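Local coordinates for ketol-acid reductoisomerase (NAD(+)) (PDB 4XDY), which catalyses the magnesium-dependent alkyl migration and NADH-linked reduction of 2-acetolactate to 2,3-dihydroxyisovalerate in branched-chain amino acid biosynthesis, at residues E46-G51 against P56-A61. Numbering follows the deposited sequence.
With NAI (1,4-dihydronicotinamide adenine dinucleotide), chain E.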
ATOM      1  N   GLU A  46      -3.494 -30.401  13.452  1.00 27.40           N
ATOM      2  CA  GLU A  46      -2.119 -29.908  13.465  1.00 26.55           C
ATOM      3  C   GLU A  46      -1.185 -31.009  13.845  1.00 31.02           C
ATOM      4  O   GLU A  46      -1.631 -32.145  14.053  1.00 27.16           O
ATOM      5  CB  GLU A  46      -1.973 -28.678  14.372  1.00 27.48           C
ATOM      6  CG  GLU A  46      -1.885 -27.356  13.613  1.00 25.44           C
ATOM      7  CD  GLU A  46      -0.601 -27.115  12.801  1.00 26.28           C
ATOM      8  OE1 GLU A  46       0.241 -28.009  12.714  1.00 26.11           O
ATOM      9  OE2 GLU A  46      -0.504 -26.027  12.114  1.00 25.22           O
ATOM     10  N   THR A  47       0.113 -30.688  13.802  1.00 30.00           N
ATOM     11  CA  THR A  47       1.161 -31.611  14.126  1.00 31.02           C
ATOM     12  C   THR A  47       1.954 -31.054  15.328  1.00 36.34           C
ATOM     13  O   THR A  47       2.464 -29.938  15.300  1.00 30.24           O
ATOM     14  CB  THR A  47       2.087 -31.818  12.934  1.00 32.81           C
ATOM     15  OG1 THR A  47       1.309 -32.196  11.782  1.00 27.67           O
ATOM     16  CG2 THR A  47       3.102 -32.938  13.245  1.00 35.19           C
ATOM     17  N   GLU A  48       2.011 -31.848  16.388  1.00 33.60           N
ATOM     18  CA  GLU A  48       2.508 -31.402  17.674  1.00 39.83           C
ATOM     19  C   GLU A  48       4.006 -31.065  17.624  1.00 35.11           C
ATOM     20  O   GLU A  48       4.432 -30.052  18.175  1.00 36.52           O
ATOM     21  CB  GLU A  48       2.215 -32.452  18.751  1.00 40.87           C
ATOM     22  CG  GLU A  48       2.496 -31.937  20.150  1.00 44.41           C
ATOM     23  CD  GLU A  48       1.913 -32.857  21.226  1.00 49.11           C
ATOM     24  OE1 GLU A  48       1.728 -32.446  22.382  1.00 53.31           O
ATOM     25  OE2 GLU A  48       1.628 -34.003  20.906  1.00 42.62           O
ATOM     26  N   ILE A  49       4.768 -31.890  16.939  1.00 35.82           N
ATOM     27  CA  ILE A  49       6.205 -31.744  16.810  1.00 39.98           C
ATOM     28  C   ILE A  49       6.535 -31.592  15.345  1.00 39.57           C
ATOM     29  O   ILE A  49       6.148 -32.436  14.553  1.00 40.38           O
ATOM     30  CB  ILE A  49       6.979 -33.027  17.293  1.00 44.13           C
ATOM     31  CG1 ILE A  49       6.549 -33.405  18.720  1.00 43.79           C
ATOM     32  CG2 ILE A  49       8.503 -32.847  17.169  1.00 44.93           C
ATOM     33  CD1 ILE A  49       6.591 -32.257  19.693  1.00 44.41           C
ATOM     34  N   LEU A  50       7.276 -30.539  15.002  1.00 39.80           N
ATOM     35  CA  LEU A  50       7.799 -30.376  13.667  1.00 39.81           C
ATOM     36  C   LEU A  50       9.318 -30.124  13.740  1.00 44.10           C
ATOM     37  O   LEU A  50       9.739 -29.321  14.572  1.00 39.84           O
ATOM     38  CB  LEU A  50       7.077 -29.179  13.003  1.00 41.95           C
ATOM     39  CG  LEU A  50       5.766 -29.481  12.262  1.00 40.04           C
ATOM     40  CD1 LEU A  50       5.360 -28.172  11.581  1.00 42.39           C
ATOM     41  CD2 LEU A  50       5.877 -30.611  11.231  1.00 38.75           C
ATOM     42  N   GLY A  51      10.087 -30.820  12.883  1.00 48.83           N
ATOM     43  CA  GLY A  51      11.543 -30.780  12.858  1.00 54.97           C
ATOM     44  C   GLY A  51      12.122 -31.034  14.230  1.00 58.93           C
ATOM     45  O   GLY A  51      13.030 -30.331  14.652  1.00 65.42           O
ATOM     46  N   PRO A  56       4.976 -24.414  17.418  1.00 29.55           N
ATOM     47  CA  PRO A  56       4.215 -23.331  18.028  1.00 31.08           C
ATOM     48  C   PRO A  56       2.723 -23.146  17.556  1.00 31.46           C
ATOM     49  O   PRO A  56       1.907 -22.643  18.314  1.00 33.66           O
ATOM     50  CB  PRO A  56       5.035 -22.056  17.690  1.00 32.95           C
ATOM     51  CG  PRO A  56       6.264 -22.517  16.981  1.00 36.67           C
ATOM     52  CD  PRO A  56       6.068 -23.933  16.543  1.00 32.85           C
ATOM     53  N   SER A  57       2.412 -23.575  16.335  1.00 30.43           N
ATOM     54  CA  SER A  57       1.055 -23.468  15.809  1.00 30.89           C
ATOM     55  C   SER A  57       0.091 -24.405  16.578  1.00 31.44           C
ATOM     56  O   SER A  57      -1.056 -24.024  16.896  1.00 29.76           O
ATOM     57  CB  SER A  57       1.085 -23.862  14.337  1.00 29.59           C
ATOM     58  OG  SER A  57       1.885 -22.930  13.637  1.00 28.06           O
ATOM     59  N   TRP A  58       0.557 -25.613  16.873  1.00 34.15           N
ATOM     60  CA  TRP A  58      -0.180 -26.520  17.769  1.00 32.42           C
ATOM     61  C   TRP A  58      -0.530 -25.844  19.130  1.00 34.05           C
ATOM     62  O   TRP A  58      -1.682 -25.799  19.569  1.00 31.15           O
ATOM     63  CB  TRP A  58       0.623 -27.832  17.910  1.00 37.27           C
ATOM     64  CG  TRP A  58       0.013 -28.821  18.886  1.00 37.63           C
ATOM     65  CD1 TRP A  58       0.081 -28.774  20.241  1.00 37.03           C
ATOM     66  CD2 TRP A  58      -0.741 -30.014  18.564  1.00 40.33           C
ATOM     67  NE1 TRP A  58      -0.602 -29.850  20.792  1.00 40.36           N
ATOM     68  CE2 TRP A  58      -1.090 -30.636  19.786  1.00 39.93           C
ATOM     69  CE3 TRP A  58      -1.132 -30.620  17.364  1.00 37.90           C
ATOM     70  CZ2 TRP A  58      -1.841 -31.829  19.845  1.00 43.33           C
ATOM     71  CZ3 TRP A  58      -1.861 -31.818  17.418  1.00 42.14           C
ATOM     72  CH2 TRP A  58      -2.215 -32.406  18.657  1.00 43.69           C
ATOM     73  N   GLU A  59       0.475 -25.253  19.759  1.00 37.94           N
ATOM     74  CA  GLU A  59       0.310 -24.632  21.061  1.00 37.89           C
ATOM     75  C   GLU A  59      -0.599 -23.448  20.940  1.00 35.13           C
ATOM     76  O   GLU A  59      -1.486 -23.190  21.798  1.00 29.18           O
ATOM     77  CB  GLU A  59       1.701 -24.165  21.592  1.00 46.40           C
ATOM     78  CG  GLU A  59       2.765 -25.259  21.696  1.00 58.07           C
ATOM     79  CD  GLU A  59       2.342 -26.436  22.603  1.00 65.04           C
ATOM     80  OE1 GLU A  59       1.425 -26.296  23.457  1.00 65.63           O
ATOM     81  OE2 GLU A  59       2.923 -27.529  22.450  1.00 72.91           O
ATOM     82  N   LYS A  60      -0.416 -22.678  19.857  1.00 31.01           N
ATOM     83  CA  LYS A  60      -1.175 -21.463  19.775  1.00 29.71           C
ATOM     84  C   LYS A  60      -2.661 -21.790  19.639  1.00 30.27           C
ATOM     85  O   LYS A  60      -3.501 -21.121  20.239  1.00 30.94           O
ATOM     86  CB  LYS A  60      -0.704 -20.535  18.637  1.00 26.87           C
ATOM     87  CG  LYS A  60      -1.446 -19.190  18.650  1.00 28.52           C
ATOM     88  CD  LYS A  60      -0.911 -18.260  17.521  1.00 32.33           C
ATOM     89  CE  LYS A  60      -1.472 -16.844  17.572  1.00 30.50           C
ATOM     90  NZ  LYS A  60      -2.947 -16.823  17.349  1.00 32.88           N
ATOM     91  N   ALA A  61      -2.982 -22.758  18.786  1.00 31.76           N
ATOM     92  CA  ALA A  61      -4.379 -23.159  18.591  1.00 30.09           C
ATOM     93  C   ALA A  61      -5.020 -23.672  19.909  1.00 32.77           C
ATOM     94  O   ALA A  61      -6.196 -23.383  20.160  1.00 28.04           O
ATOM     95  CB  ALA A  61      -4.464 -24.238  17.527  1.00 30.33           C
TER
HETATM   96  PA  NAI E 403       1.504 -21.772   6.540  1.00 22.31           P
HETATM   97  O1A NAI E 403       2.838 -21.756   5.780  1.00 23.40           O
HETATM   98  O2A NAI E 403       1.170 -20.677   7.457  1.00 22.92           O
HETATM   99  O5B NAI E 403       1.388 -23.258   7.154  1.00 24.26           O
HETATM  100  C5B NAI E 403       0.286 -23.591   8.045  1.00 24.35           C
HETATM  101  C4B NAI E 403       0.839 -24.476   9.204  1.00 25.09           C
HETATM  102  O4B NAI E 403       1.228 -25.697   8.586  1.00 24.90           O
HETATM  103  C3B NAI E 403       2.104 -23.991   9.961  1.00 23.72           C
HETATM  104  O3B NAI E 403       1.698 -22.972  10.875  1.00 25.97           O
HETATM  105  C2B NAI E 403       2.623 -25.278  10.568  1.00 27.28           C
HETATM  106  O2B NAI E 403       1.995 -25.460  11.839  1.00 26.19           O
HETATM  107  C1B NAI E 403       2.118 -26.326   9.545  1.00 29.12           C
HETATM  108  N9A NAI E 403       3.224 -26.911   8.806  1.00 27.03           N
HETATM  109  C8A NAI E 403       4.251 -26.158   8.226  1.00 27.60           C
HETATM  110  N7A NAI E 403       5.106 -26.980   7.633  1.00 26.31           N
HETATM  111  C5A NAI E 403       4.659 -28.244   7.857  1.00 26.91           C
HETATM  112  C6A NAI E 403       5.135 -29.575   7.530  1.00 26.53           C
HETATM  113  N6A NAI E 403       6.271 -29.770   6.847  1.00 31.57           N
HETATM  114  N1A NAI E 403       4.396 -30.662   7.876  1.00 29.96           N
HETATM  115  C2A NAI E 403       3.258 -30.516   8.587  1.00 27.80           C
HETATM  116  N3A NAI E 403       2.740 -29.352   8.936  1.00 26.65           N
HETATM  117  C4A NAI E 403       3.408 -28.184   8.611  1.00 26.83           C
HETATM  118  O3  NAI E 403       0.303 -21.879   5.356  1.00 22.54           O
HETATM  119  PN  NAI E 403      -0.446 -20.540   4.711  1.00 23.26           P
HETATM  120  O1N NAI E 403       0.590 -19.567   4.183  1.00 23.02           O
HETATM  121  O2N NAI E 403      -1.408 -20.089   5.727  1.00 19.33           O
HETATM  122  O5D NAI E 403      -1.019 -21.273   3.431  1.00 21.81           O
HETATM  123  C5D NAI E 403      -2.198 -22.133   3.581  1.00 22.16           C
HETATM  124  C4D NAI E 403      -2.982 -22.257   2.225  1.00 21.21           C
HETATM  125  O4D NAI E 403      -3.579 -20.953   2.068  1.00 21.51           O
HETATM  126  C3D NAI E 403      -2.138 -22.459   0.981  1.00 20.57           C
HETATM  127  O3D NAI E 403      -2.855 -23.252   0.027  1.00 19.39           O
HETATM  128  C2D NAI E 403      -1.899 -21.045   0.401  1.00 20.24           C
HETATM  129  O2D NAI E 403      -1.586 -20.969  -0.988  1.00 19.19           O
HETATM  130  C1D NAI E 403      -3.224 -20.398   0.744  1.00 23.42           C
HETATM  131  N1N NAI E 403      -3.295 -18.938   0.869  1.00 20.72           N
HETATM  132  C2N NAI E 403      -2.463 -18.325   1.737  1.00 23.74           C
HETATM  133  C3N NAI E 403      -2.506 -16.987   1.912  1.00 20.94           C
HETATM  134  C7N NAI E 403      -1.683 -16.385   2.916  1.00 23.75           C
HETATM  135  O7N NAI E 403      -0.616 -16.856   3.420  1.00 27.39           O
HETATM  136  N7N NAI E 403      -2.249 -15.356   3.495  1.00 20.89           N
HETATM  137  C4N NAI E 403      -3.481 -16.227   1.157  1.00 24.08           C
HETATM  138  C5N NAI E 403      -4.470 -16.964   0.431  1.00 24.25           C
HETATM  139  C6N NAI E 403      -4.313 -18.306   0.291  1.00 22.46           C
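E48 and W58 bring the backbones closest, their CA atoms 5.6 Å apart, where the irregular break in strand 41-50 meets the first turn of helix 56-63; no hydrogen bond joins the two segments directly. The W58 indole lies along the chain from E46 to E48. With CG anti to the backbone N (chi1 -170°), the extended E48 side chain runs over one indole face, its CG 3.8 Å from the centroid of the five-membered ring in a CH-pi contact, and its carboxylate stacks at 21° to the ring plane. E46 O meets the edge of the same indole, 3.4 Å from W58 CZ3. Replacing W58 by an alanine would probably leave a gap beside E48 and the E46 backbone, so that the chain carrying the E46 carboxylate is less firmly placed.

That carboxylate binds the adenosine ribose: NAI O2B donates to E46 OE2 at 2.6 Å, and Y24 N bonds to the same oxygen. E46 OE1 accepts T47 N through its anti lone pair (2.9 Å), which limits rotation of the carboxylate. From the helix, S57 OG hydrogen-bonds NAI O3B at 2.8 Å, while L50 CD1 packs against the adenine, 3.6 Å from NAI C4A. An acidic residue gripping the ribose 2'-hydroxyl in this Rossmann domain suits NADH; its negative charge would probably repel the 2'-phosphate of NADPH.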